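Long-range contacts in transcriptional regulator, crp family (Thermotoga maritima, PDB 1O5L), which probably binds DNA and regulates transcription as a member of the CRP family, with an N-terminal domain of the cyclic nucleotide-binding type: residues 49-57 / 85-93; 72-80 / 119-127. All blocks are in the same frame, centred on the assembly; numbering follows the deposited sequence.

Contact 1: 49-57 / 85-93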
# COMPACT_ATOMS: atom_id res chain seq x y z
N GLY A 49 1.90 -10.20 23.07
CA GLY A 49 1.51 -9.01 23.81
C GLY A 49 0.48 -8.16 23.08
O GLY A 49 -0.39 -8.68 22.38
N THR A 50 0.56 -6.85 23.29
CA THR A 50 -0.40 -5.90 22.73
C THR A 50 0.26 -4.52 22.64
O THR A 50 0.86 -4.04 23.61
CB THR A 50 -1.69 -5.78 23.62
OG1 THR A 50 -2.30 -7.06 23.84
CG2 THR A 50 -2.79 -5.02 22.89
N LEU A 51 0.13 -3.87 21.48
CA LEU A 51 0.63 -2.53 21.28
C LEU A 51 -0.53 -1.55 21.13
O LEU A 51 -1.64 -1.95 20.75
CB LEU A 51 1.51 -2.48 20.04
CG LEU A 51 2.61 -3.54 20.01
CD1 LEU A 51 3.39 -3.40 18.75
CD2 LEU A 51 3.52 -3.41 21.23
N LYS A 52 -0.26 -0.27 21.43
CA LYS A 52 -1.18 0.85 21.18
C LYS A 52 -0.55 1.86 20.23
O LYS A 52 0.63 2.21 20.35
CB LYS A 52 -1.54 1.55 22.49
CG LYS A 52 -2.56 0.76 23.29
CD LYS A 52 -2.22 0.66 24.75
CE LYS A 52 -2.42 1.99 25.48
NZ LYS A 52 -3.13 1.74 26.80
N THR A 53 -1.34 2.31 19.25
CA THR A 53 -0.89 3.35 18.34
C THR A 53 -1.59 4.64 18.73
O THR A 53 -2.82 4.65 18.92
CB THR A 53 -1.14 2.98 16.85
OG1 THR A 53 -2.52 2.67 16.60
CG2 THR A 53 -0.39 1.72 16.44
N GLU A 54 -0.82 5.72 18.87
CA GLU A 54 -1.36 6.98 19.30
C GLU A 54 -0.73 8.14 18.52
O GLU A 54 0.49 8.25 18.42
CB GLU A 54 -1.22 7.15 20.82
CG GLU A 54 0.21 7.28 21.31
CD GLU A 54 0.39 7.19 22.82
OE1 GLU A 54 -0.55 6.73 23.53
OE2 GLU A 54 1.50 7.59 23.30
N HIS A 55 -1.59 8.99 17.95
CA HIS A 55 -1.16 10.17 17.22
C HIS A 55 -0.92 11.36 18.16
O HIS A 55 -1.73 11.65 19.03
CB HIS A 55 -2.19 10.57 16.18
CG HIS A 55 -1.76 11.71 15.31
ND1 HIS A 55 -1.80 13.03 15.73
CD2 HIS A 55 -1.25 11.73 14.06
CE1 HIS A 55 -1.34 13.81 14.77
NE2 HIS A 55 -1.00 13.05 13.74
N VAL A 56 0.22 12.02 17.97
CA VAL A 56 0.64 13.13 18.82
C VAL A 56 0.31 14.40 18.09
O VAL A 56 0.68 14.56 16.92
CB VAL A 56 2.16 13.12 19.08
CG1 VAL A 56 2.51 14.12 20.17
CG2 VAL A 56 2.65 11.74 19.46
N SER A 57 -0.41 15.29 18.77
CA SER A 57 -0.83 16.55 18.18
C SER A 57 0.12 17.69 18.55
O SER A 57 0.95 17.61 19.48
CB SER A 57 -2.25 16.90 18.63
OG SER A 57 -2.27 17.25 20.00
N ARG A 85 8.98 6.61 7.65
CA ARG A 85 8.84 7.09 9.02
C ARG A 85 7.58 6.56 9.68
O ARG A 85 6.53 6.50 9.04
CB ARG A 85 8.78 8.60 9.03
CG ARG A 85 10.11 9.33 8.89
CD ARG A 85 9.90 10.78 8.81
NE ARG A 85 11.04 11.71 8.89
CZ ARG A 85 12.23 11.56 9.54
NH1 ARG A 85 12.60 10.48 10.23
NH2 ARG A 85 13.08 12.58 9.47
N PHE A 86 7.69 6.17 10.95
CA PHE A 86 6.52 5.79 11.72
C PHE A 86 5.57 7.01 11.84
O PHE A 86 5.99 8.08 12.31
CB PHE A 86 6.91 5.23 13.12
CG PHE A 86 7.67 3.92 13.05
CD1 PHE A 86 7.00 2.71 12.89
CD2 PHE A 86 9.07 3.91 13.08
CE1 PHE A 86 7.71 1.49 12.81
CE2 PHE A 86 9.79 2.70 12.99
CZ PHE A 86 9.11 1.49 12.86
N PRO A 87 4.31 6.84 11.42
CA PRO A 87 3.31 7.94 11.45
C PRO A 87 2.70 8.22 12.83
O PRO A 87 2.08 9.24 13.03
CB PRO A 87 2.20 7.43 10.49
CG PRO A 87 2.27 5.90 10.59
CD PRO A 87 3.72 5.58 10.90
N VAL A 88 2.88 7.29 13.77
CA VAL A 88 2.31 7.38 15.12
C VAL A 88 3.31 6.90 16.14
O VAL A 88 4.21 6.15 15.80
CB VAL A 88 1.02 6.48 15.25
CG1 VAL A 88 -0.06 6.92 14.25
CG2 VAL A 88 1.34 5.01 15.04
N ASN A 89 3.15 7.33 17.38
CA ASN A 89 3.75 6.63 18.50
C ASN A 89 3.26 5.18 18.56
O ASN A 89 2.07 4.91 18.38
CB ASN A 89 3.39 7.30 19.81
CG ASN A 89 4.15 8.58 20.07
OD1 ASN A 89 4.97 9.02 19.28
ND2 ASN A 89 3.88 9.16 21.21
N VAL A 90 4.18 4.25 18.79
CA VAL A 90 3.85 2.85 19.05
C VAL A 90 4.28 2.55 20.49
O VAL A 90 5.46 2.68 20.84
CB VAL A 90 4.51 1.89 18.04
CG1 VAL A 90 4.08 0.42 18.29
CG2 VAL A 90 4.15 2.28 16.62
N VAL A 91 3.32 2.14 21.32
CA VAL A 91 3.53 1.96 22.75
C VAL A 91 3.07 0.56 23.19
O VAL A 91 2.06 0.07 22.71
CB VAL A 91 2.73 3.00 23.53
CG1 VAL A 91 3.08 2.93 25.04
CG2 VAL A 91 2.96 4.40 22.97
N ALA A 92 3.81 -0.06 24.13
CA ALA A 92 3.42 -1.37 24.68
C ALA A 92 2.24 -1.20 25.62
O ALA A 92 2.32 -0.43 26.59
CB ALA A 92 4.59 -2.04 25.40
N GLY A 93 1.13 -1.88 25.32
CA GLY A 93 -0.04 -1.89 26.18
C GLY A 93 0.12 -2.87 27.33
O GLY A 93 -0.49 -2.71 28.39

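Contact 2: 72-80 / 119-127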
# COMPACT_ATOMS: atom_id res chain seq x y z
N GLN A 72 1.48 -9.73 13.64
CA GLN A 72 1.30 -8.74 12.57
C GLN A 72 2.54 -7.91 12.34
O GLN A 72 3.22 -7.56 13.30
CB GLN A 72 0.23 -7.71 13.00
CG GLN A 72 -1.16 -8.09 12.75
CD GLN A 72 -2.08 -6.90 13.08
OE1 GLN A 72 -1.98 -5.83 12.44
NE2 GLN A 72 -2.96 -7.08 14.10
N ILE A 73 2.76 -7.50 11.08
CA ILE A 73 3.74 -6.46 10.74
C ILE A 73 3.20 -5.08 11.16
O ILE A 73 2.05 -4.77 10.92
CB ILE A 73 4.06 -6.43 9.23
CG1 ILE A 73 4.58 -7.78 8.75
CG2 ILE A 73 5.12 -5.32 8.92
CD1 ILE A 73 4.44 -8.02 7.25
N ILE A 74 4.04 -4.28 11.79
CA ILE A 74 3.73 -2.92 12.17
C ILE A 74 4.01 -1.85 11.06
O ILE A 74 5.14 -1.73 10.57
CB ILE A 74 4.54 -2.58 13.43
CG1 ILE A 74 4.12 -3.52 14.56
CG2 ILE A 74 4.36 -1.08 13.81
CD1 ILE A 74 5.04 -3.51 15.72
N ALA A 75 3.00 -1.05 10.74
CA ALA A 75 3.11 0.08 9.82
C ALA A 75 3.62 -0.39 8.47
O ALA A 75 4.49 0.22 7.87
CB ALA A 75 4.04 1.18 10.40
N SER A 76 3.02 -1.48 8.00
CA SER A 76 3.46 -2.19 6.81
C SER A 76 3.46 -1.32 5.54
O SER A 76 4.40 -1.36 4.73
CB SER A 76 2.61 -3.48 6.64
OG SER A 76 1.31 -3.22 6.13
N GLY A 77 2.41 -0.56 5.36
CA GLY A 77 2.31 0.37 4.22
C GLY A 77 3.30 1.54 4.18
O GLY A 77 3.39 2.23 3.18
N PHE A 78 4.05 1.75 5.27
CA PHE A 78 4.97 2.88 5.38
C PHE A 78 6.43 2.44 5.20
O PHE A 78 7.32 3.27 4.99
CB PHE A 78 4.78 3.61 6.73
CG PHE A 78 3.43 4.28 6.87
CD1 PHE A 78 3.22 5.55 6.38
CD2 PHE A 78 2.38 3.63 7.50
CE1 PHE A 78 1.95 6.19 6.50
CE2 PHE A 78 1.10 4.25 7.63
CZ PHE A 78 0.90 5.52 7.13
N ILE A 79 6.67 1.13 5.27
CA ILE A 79 8.04 0.60 5.32
C ILE A 79 8.83 1.02 4.11
O ILE A 79 9.94 1.55 4.27
CB ILE A 79 8.04 -0.94 5.49
CG1 ILE A 79 7.46 -1.34 6.85
CG2 ILE A 79 9.46 -1.50 5.37
CD1 ILE A 79 7.02 -2.82 6.92
N PHE A 80 8.23 0.88 2.92
CA PHE A 80 8.95 1.07 1.65
C PHE A 80 8.70 2.41 0.94
O PHE A 80 9.07 2.57 -0.23
CB PHE A 80 8.72 -0.16 0.73
CG PHE A 80 9.37 -1.45 1.27
CD1 PHE A 80 10.75 -1.66 1.16
CD2 PHE A 80 8.61 -2.42 1.93
CE1 PHE A 80 11.36 -2.83 1.67
CE2 PHE A 80 9.17 -3.57 2.45
CZ PHE A 80 10.58 -3.77 2.32
N PHE A 119 1.14 -12.49 0.88
CA PHE A 119 0.68 -12.08 2.19
C PHE A 119 0.95 -10.60 2.46
O PHE A 119 0.03 -9.86 2.80
CB PHE A 119 1.33 -12.92 3.29
CG PHE A 119 0.94 -12.50 4.67
CD1 PHE A 119 1.68 -11.51 5.34
CD2 PHE A 119 -0.16 -13.05 5.31
CE1 PHE A 119 1.31 -11.08 6.63
CE2 PHE A 119 -0.53 -12.65 6.60
CZ PHE A 119 0.21 -11.67 7.26
N PHE A 120 2.22 -10.19 2.30
CA PHE A 120 2.66 -8.80 2.45
C PHE A 120 1.92 -7.82 1.53
O PHE A 120 1.45 -6.77 1.99
CB PHE A 120 4.19 -8.69 2.20
CG PHE A 120 4.75 -7.31 2.50
CD1 PHE A 120 4.77 -6.83 3.80
CD2 PHE A 120 5.17 -6.48 1.49
CE1 PHE A 120 5.23 -5.58 4.09
CE2 PHE A 120 5.65 -5.19 1.79
CZ PHE A 120 5.68 -4.76 3.10
N LEU A 121 1.83 -8.14 0.24
CA LEU A 121 1.15 -7.24 -0.68
C LEU A 121 -0.35 -7.13 -0.30
O LEU A 121 -0.92 -6.02 -0.39
CB LEU A 121 1.32 -7.68 -2.12
CG LEU A 121 2.71 -7.65 -2.76
CD1 LEU A 121 2.61 -8.25 -4.15
CD2 LEU A 121 3.31 -6.23 -2.82
N LYS A 122 -0.96 -8.25 0.14
CA LYS A 122 -2.32 -8.28 0.67
C LYS A 122 -2.51 -7.40 1.92
O LYS A 122 -3.50 -6.68 2.04
CB LYS A 122 -2.75 -9.72 0.98
CG LYS A 122 -4.25 -9.90 1.32
CD LYS A 122 -4.64 -11.39 1.58
CE LYS A 122 -6.11 -11.50 2.05
NZ LYS A 122 -6.71 -12.89 2.00
N ASP A 123 -1.55 -7.47 2.84
CA ASP A 123 -1.59 -6.67 4.06
C ASP A 123 -1.58 -5.16 3.77
O ASP A 123 -2.38 -4.39 4.31
CB ASP A 123 -0.38 -7.02 4.93
CG ASP A 123 -0.38 -6.31 6.27
OD1 ASP A 123 -0.08 -5.12 6.43
OD2 ASP A 123 -0.67 -6.94 7.28
N VAL A 124 -0.66 -4.76 2.90
CA VAL A 124 -0.52 -3.38 2.52
C VAL A 124 -1.76 -2.87 1.74
O VAL A 124 -2.23 -1.74 2.00
CB VAL A 124 0.78 -3.16 1.70
CG1 VAL A 124 0.84 -1.78 1.12
CG2 VAL A 124 1.98 -3.41 2.58
N SER A 125 -2.27 -3.70 0.81
CA SER A 125 -3.45 -3.33 0.02
C SER A 125 -4.75 -3.20 0.81
O SER A 125 -5.58 -2.33 0.53
CB SER A 125 -3.63 -4.28 -1.15
OG SER A 125 -2.41 -4.35 -1.87
N GLU A 126 -4.94 -4.10 1.76
CA GLU A 126 -6.10 -4.07 2.65
C GLU A 126 -6.09 -2.83 3.55
O GLU A 126 -7.13 -2.21 3.77
CB GLU A 126 -6.20 -5.36 3.50
CG GLU A 126 -6.84 -6.53 2.77
CD GLU A 126 -8.23 -6.17 2.29
OE1 GLU A 126 -9.10 -5.94 3.15
OE2 GLU A 126 -8.45 -6.06 1.07
N HIS A 127 -4.91 -2.46 4.04
CA HIS A 127 -4.80 -1.24 4.83
C HIS A 127 -5.04 -0.01 3.98
O HIS A 127 -5.62 0.97 4.44
CB HIS A 127 -3.43 -1.15 5.54
CG HIS A 127 -3.35 -1.94 6.80
ND1 HIS A 127 -2.72 -3.16 6.88
CD2 HIS A 127 -3.88 -1.71 8.03
CE1 HIS A 127 -2.84 -3.65 8.10
NE2 HIS A 127 -3.54 -2.79 8.82
O HOH W 1 0.93 -8.32 9.05
O HOH W 2 0.28 -4.54 9.20

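Contact 1: 49-57 / 85-93
Val-91 O takes its main bond from Lys-52 N, 2.7 Å away and almost straight, 172° at the hydrogen. Leu-51 CA lies 3.3 Å from Val-91 O in a weaker CA-H...O contact. Val-91 N returns the bond to Lys-52 O, so the two residues form a hydrogen-bonded antiparallel pair. The next such pair is Glu-54 with Asn-89, where Glu-54 N reaches Asn-89 O at 3.0 Å but the return bond is bent and weak. At the other end Gly-93 N donates to Thr-50 O, and the Lys-52 chain lays its CD against the bare CA of Gly-93.

On the face carrying Lys-52, Glu-54, Asn-89 and Val-91, Glu-54 crosses to both Asn-89 and Val-91. Its CG sits between backbone N and carbonyl carbon (chi1 67°), pressed to Asn-89 CB at 3.5 Å, and from there the extended chain carries Glu-54 OE2 to 3.5 Å from Val-91 CG2. Val-56 CG2 packs on the Asn-89 amide, 3.4 Å from Asn-89 ND2, and OD1 of that amide accepts from Gln-36 N. On the other side the contacts are between carbon atoms: Thr-53 CB meets Val-88 CG2 at 3.7 Å, and Leu-51 CD1 touches Val-90 CG1 at 3.9 Å.

The two strands are the central pair of a four-stranded antiparallel sheet. Strand 62-68 runs beyond 51-56 and strand 32-34 beyond 89-92, Leu-51 packs on Leu-46 of strand 42-48, and Phe-136 of the second subunit lies against His-55 and Val-88.

Contact 2: 72-80 / 119-127
Phe-120, on the 119-127 part of helix 114-139, fills the tight half of this contact. With CG opposite the backbone N (chi1 -173°), its ring swings out to lie against 72-80, where Ile-73 CD1 meets the ring edge at Phe-120 CD1, 3.7 Å away. Phe-120 CZ points into the edge of the Phe-80 ring, 3.7 Å from Phe-80 CE2, with the two planes at 87°. Val-124 CG2 covers part of one Phe-120 face, and Phe-106 and Leu-110 of helix 103-112 add further apolar contacts. Cutting Phe-120 back to an alanine would probably leave Ile-73 CD1 and the Phe-80 edge without their common neighbour and open a gap between helix and loop.

The wetter side centres on Asp-123. Ser-76 OG donates to Asp-123 OD1, though the modelled separation of 2.4 Å is too short to be taken literally. Asp-123 OD2 accepts at 2.8 Å from a water that itself takes the Ile-73 N-H, 2.9 Å from Ile-73 N. A second water lies between Asp-123 OD1 and Ile-73 O, though its bonding is less certain. On the solvent side His-127 ND1 donates to Asp-123 O at 2.9 Å, from above the carbonyl plane.

A long helix lying across the start of the loop that links strands 72-73 and 89-92 belongs to the CRP-type cyclic nucleotide-binding domain: as in CRP, it builds the dimer interface, and the Val-124 residues of both subunits pack together.

Contact 2 is the more buried of the two; contact 1 is only partly buried, and its outer face carries the charged side chains Lys-52 and Glu-54. The chemistry follows the place: contact 1 pairs strands within one sheet through backbone bonds, whereas contact 2 sets a helix against a loop through aromatic and aliphatic side chains, a carboxylate and bridging waters. They share no element, yet residues 72-80 precede 85-93 in the chain, and the two sites touch where Leu-51 CD1 meets Ile-74 CD1 at 3.4 Å and Pro-87 CG meets Phe-78 CE2 at 3.6 Å. Both also border helix 114-139 of the second subunit, through His-55 in contact 1 and Phe-78 in contact 2.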